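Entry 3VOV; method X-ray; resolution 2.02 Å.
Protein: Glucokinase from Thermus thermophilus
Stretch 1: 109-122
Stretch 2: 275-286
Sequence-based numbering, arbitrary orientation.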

# COMPACT_ATOMS: atom_id res chain seq x y z
N ASN B 109 -25.00 -6.21 -13.79
CA ASN B 109 -25.05 -7.58 -14.35
C ASN B 109 -25.79 -7.58 -15.70
O ASN B 109 -25.37 -8.22 -16.67
CB ASN B 109 -25.80 -8.57 -13.44
CG ASN B 109 -25.01 -8.97 -12.19
OD1 ASN B 109 -23.83 -8.73 -12.10
ND2 ASN B 109 -25.70 -9.57 -11.23
N ALA B 110 -26.92 -6.90 -15.73
CA ALA B 110 -27.69 -6.74 -16.97
C ALA B 110 -26.90 -6.07 -18.15
O ALA B 110 -26.90 -6.59 -19.29
CB ALA B 110 -29.00 -5.99 -16.67
N ALA B 111 -26.22 -4.95 -17.89
CA ALA B 111 -25.37 -4.36 -18.91
C ALA B 111 -24.29 -5.35 -19.34
O ALA B 111 -23.99 -5.47 -20.53
CB ALA B 111 -24.75 -2.98 -18.46
N ALA B 112 -23.70 -6.07 -18.38
CA ALA B 112 -22.67 -7.05 -18.73
C ALA B 112 -23.22 -8.15 -19.68
O ALA B 112 -22.55 -8.53 -20.66
CB ALA B 112 -22.11 -7.71 -17.42
N LEU B 113 -24.40 -8.70 -19.37
CA LEU B 113 -25.06 -9.70 -20.24
C LEU B 113 -25.29 -9.16 -21.66
O LEU B 113 -25.06 -9.84 -22.65
CB LEU B 113 -26.39 -10.17 -19.59
CG LEU B 113 -27.21 -11.36 -20.13
CD1 LEU B 113 -26.35 -12.64 -20.10
CD2 LEU B 113 -28.55 -11.55 -19.34
N ALA B 114 -25.73 -7.91 -21.74
CA ALA B 114 -26.02 -7.28 -22.97
C ALA B 114 -24.74 -7.08 -23.78
O ALA B 114 -24.69 -7.45 -24.95
CB ALA B 114 -26.78 -5.93 -22.74
N GLU B 115 -23.70 -6.54 -23.18
CA GLU B 115 -22.42 -6.40 -23.91
C GLU B 115 -21.88 -7.74 -24.36
O GLU B 115 -21.23 -7.86 -25.43
CB GLU B 115 -21.38 -5.65 -23.08
CG GLU B 115 -21.75 -4.20 -22.84
CD GLU B 115 -21.55 -3.30 -24.03
OE1 GLU B 115 -20.83 -3.68 -25.00
OE2 GLU B 115 -22.10 -2.15 -23.95
N HIS B 116 -22.12 -8.76 -23.56
CA HIS B 116 -21.70 -10.11 -23.93
C HIS B 116 -22.37 -10.68 -25.18
O HIS B 116 -21.69 -11.20 -26.06
CB HIS B 116 -21.95 -11.06 -22.78
CG HIS B 116 -21.46 -12.45 -23.04
ND1 HIS B 116 -20.18 -12.85 -22.71
CD2 HIS B 116 -22.08 -13.53 -23.56
CE1 HIS B 116 -20.03 -14.13 -23.04
NE2 HIS B 116 -21.17 -14.57 -23.54
N HIS B 117 -23.70 -10.65 -25.21
CA HIS B 117 -24.50 -11.16 -26.29
C HIS B 117 -24.66 -10.26 -27.49
O HIS B 117 -24.72 -10.75 -28.59
CB HIS B 117 -25.88 -11.58 -25.77
CG HIS B 117 -25.82 -12.79 -24.88
ND1 HIS B 117 -25.66 -14.06 -25.37
CD2 HIS B 117 -25.83 -12.90 -23.53
CE1 HIS B 117 -25.59 -14.92 -24.37
NE2 HIS B 117 -25.70 -14.23 -23.23
N LEU B 118 -24.72 -8.96 -27.28
CA LEU B 118 -25.05 -7.98 -28.34
C LEU B 118 -23.99 -6.90 -28.58
O LEU B 118 -24.11 -6.11 -29.50
CB LEU B 118 -26.36 -7.26 -27.91
CG LEU B 118 -27.76 -7.88 -28.15
CD1 LEU B 118 -27.83 -9.37 -28.43
CD2 LEU B 118 -28.85 -7.48 -27.10
N GLY B 119 -22.97 -6.80 -27.73
CA GLY B 119 -22.08 -5.64 -27.73
C GLY B 119 -20.62 -6.03 -27.85
O GLY B 119 -20.26 -6.95 -28.59
N ALA B 120 -19.77 -5.35 -27.08
CA ALA B 120 -18.30 -5.47 -27.24
C ALA B 120 -17.75 -6.90 -27.14
O ALA B 120 -16.64 -7.18 -27.64
CB ALA B 120 -17.58 -4.55 -26.24
N ALA B 121 -18.46 -7.79 -26.45
CA ALA B 121 -17.96 -9.14 -26.26
C ALA B 121 -18.74 -10.20 -27.06
O ALA B 121 -18.62 -11.40 -26.82
CB ALA B 121 -17.91 -9.52 -24.76
N GLN B 122 -19.56 -9.74 -28.01
CA GLN B 122 -20.31 -10.68 -28.85
C GLN B 122 -19.31 -11.62 -29.53
O GLN B 122 -18.28 -11.18 -30.08
CB GLN B 122 -21.17 -9.93 -29.87
CG GLN B 122 -22.14 -10.85 -30.58
CD GLN B 122 -23.11 -10.12 -31.52
OE1 GLN B 122 -22.97 -8.93 -31.82
NE2 GLN B 122 -24.13 -10.85 -31.96
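Stretch 2 (275-286) LRRARLGAEAGL

Stretch 2 begins as a strand, Leu275 to Arg277, passes through a loop, and is helical at Ala284 to Leu286. It runs antiparallel in register to stretch 1: Arg279 lies by Gly119, with CA atoms 5.3 Å apart, and Ala284 lies by Ala111, with CA atoms 4.7 Å apart. Together the two stretches bury 572 Å².

Where the start of stretch 1, a helix from before Asn109, meets Ala284 and Gly285, small residues pack closely. Ala284 points toward stretch 1, and its CB lies 3.7 Å from Ala111 CB. Ala114 CB comes within 3.3 Å of Ala284 O. Gly285 has no side chain, and its O atom lies 3.9 Å from Ala110 CB.

Leu280 is the main bump of stretch 2. Its side chain (chi1 m, chi2 t) enters a hollow lined by Ala114, Leu118 and Gly119. Leu280 CD1 sits 3.7 Å from Ala114 CB and 4.1 Å from Leu118 CB. Leu280 CG lies 4.0 Å from Gly119 CA. A CB on Gly119 would be tight against Leu280 CG and would clash with Glu115 OE1.

Glu115 holds the loop from the other stretch. Its CB points sideways, but the carboxylate comes nearer and accepts two backbone hydrogen bonds: Arg279 N to Glu115 OE1, 2.9 Å, and Leu280 N to Glu115 OE2, 2.8 Å. Glu115 OE1 also accepts a hydrogen bond from Ala120 N, 2.9 Å, so one carboxylate ties the loop to the turn.

That turn, type I from Gly119 to Gln122, presents Ala120 as a bump from stretch 1. Ala120 CB packs 3.4 Å from Arg277 O and 4.0 Å from Arg276 CB. Ala120 CA lies over one face of the Arg279 guanidinium, 3.7 Å from Arg279 NE. Arg276 NH2 donates to Ala120 O at 2.8 Å. A water bridges Arg276 NH2 and Gln122 O.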

# COMPACT_ATOMS: atom_id res chain seq x y z
N LEU B 275 -9.05 -5.82 -23.99
CA LEU B 275 -9.88 -4.89 -23.21
C LEU B 275 -10.58 -3.96 -24.18
O LEU B 275 -9.91 -3.29 -24.99
CB LEU B 275 -9.01 -4.12 -22.17
CG LEU B 275 -9.56 -2.96 -21.28
CD1 LEU B 275 -10.92 -3.18 -20.71
CD2 LEU B 275 -8.63 -2.65 -20.10
N ARG B 276 -11.93 -3.93 -24.12
CA ARG B 276 -12.73 -3.23 -25.15
C ARG B 276 -13.71 -2.25 -24.52
O ARG B 276 -14.25 -2.52 -23.44
CB ARG B 276 -13.56 -4.23 -26.01
CG ARG B 276 -12.69 -5.14 -26.85
CD ARG B 276 -13.53 -6.00 -27.82
NE ARG B 276 -12.72 -7.06 -28.44
CZ ARG B 276 -13.20 -8.23 -28.85
NH1 ARG B 276 -12.38 -9.10 -29.45
NH2 ARG B 276 -14.48 -8.55 -28.66
N ARG B 277 -13.94 -1.13 -25.19
CA ARG B 277 -14.94 -0.15 -24.74
C ARG B 277 -16.34 -0.75 -24.90
O ARG B 277 -16.64 -1.31 -25.97
CB ARG B 277 -14.93 1.05 -25.68
CG ARG B 277 -13.89 2.05 -25.37
CD ARG B 277 -14.03 3.32 -26.22
NE ARG B 277 -13.01 4.27 -25.77
CZ ARG B 277 -13.30 5.42 -25.15
NH1 ARG B 277 -14.57 5.78 -24.95
NH2 ARG B 277 -12.30 6.21 -24.76
N ALA B 278 -17.18 -0.61 -23.89
CA ALA B 278 -18.61 -1.02 -24.02
C ALA B 278 -19.23 -0.33 -25.24
O ALA B 278 -18.98 0.85 -25.45
CB ALA B 278 -19.40 -0.69 -22.76
N ARG B 279 -20.04 -1.07 -26.00
CA ARG B 279 -20.64 -0.55 -27.24
C ARG B 279 -22.07 -0.08 -27.14
O ARG B 279 -22.52 0.67 -28.02
CB ARG B 279 -20.53 -1.56 -28.36
CG ARG B 279 -19.14 -1.57 -29.00
CD ARG B 279 -18.94 -2.77 -29.90
NE ARG B 279 -17.52 -3.11 -29.94
CZ ARG B 279 -16.99 -4.18 -30.54
NH1 ARG B 279 -17.77 -5.06 -31.20
NH2 ARG B 279 -15.67 -4.36 -30.49
N LEU B 280 -22.80 -0.52 -26.10
CA LEU B 280 -24.27 -0.37 -26.16
C LEU B 280 -24.79 0.88 -25.51
O LEU B 280 -25.98 1.13 -25.57
CB LEU B 280 -24.98 -1.59 -25.59
CG LEU B 280 -24.66 -2.90 -26.30
CD1 LEU B 280 -25.23 -4.08 -25.55
CD2 LEU B 280 -25.18 -2.89 -27.74
N GLY B 281 -23.93 1.62 -24.83
CA GLY B 281 -24.35 2.88 -24.24
C GLY B 281 -25.55 2.76 -23.30
O GLY B 281 -25.65 1.84 -22.46
N ALA B 282 -26.50 3.68 -23.47
CA ALA B 282 -27.62 3.90 -22.52
C ALA B 282 -28.67 2.78 -22.54
O ALA B 282 -29.49 2.65 -21.63
CB ALA B 282 -28.31 5.29 -22.78
N GLU B 283 -28.62 1.95 -23.56
CA GLU B 283 -29.62 0.91 -23.68
C GLU B 283 -29.16 -0.41 -23.12
O GLU B 283 -29.94 -1.36 -23.12
CB GLU B 283 -29.94 0.67 -25.15
CG GLU B 283 -31.07 1.47 -25.62
CD GLU B 283 -31.57 0.99 -26.95
OE1 GLU B 283 -32.62 1.51 -27.36
OE2 GLU B 283 -30.91 0.12 -27.58
N ALA B 284 -27.91 -0.49 -22.71
CA ALA B 284 -27.35 -1.80 -22.27
C ALA B 284 -28.22 -2.38 -21.16
O ALA B 284 -28.50 -3.56 -21.15
CB ALA B 284 -25.89 -1.64 -21.77
N GLY B 285 -28.68 -1.55 -20.24
CA GLY B 285 -29.45 -2.09 -19.10
C GLY B 285 -30.80 -2.70 -19.53
O GLY B 285 -31.18 -3.76 -19.04
N LEU B 286 -31.52 -1.99 -20.42
CA LEU B 286 -32.78 -2.48 -20.99
C LEU B 286 -32.54 -3.77 -21.76
O LEU B 286 -33.25 -4.76 -21.55
CB LEU B 286 -33.46 -1.42 -21.90
CG LEU B 286 -34.77 -1.87 -22.58
CD1 LEU B 286 -35.77 -2.34 -21.59
CD2 LEU B 286 -35.40 -0.76 -23.49
O HOH W 1 -15.38 -11.12 -29.44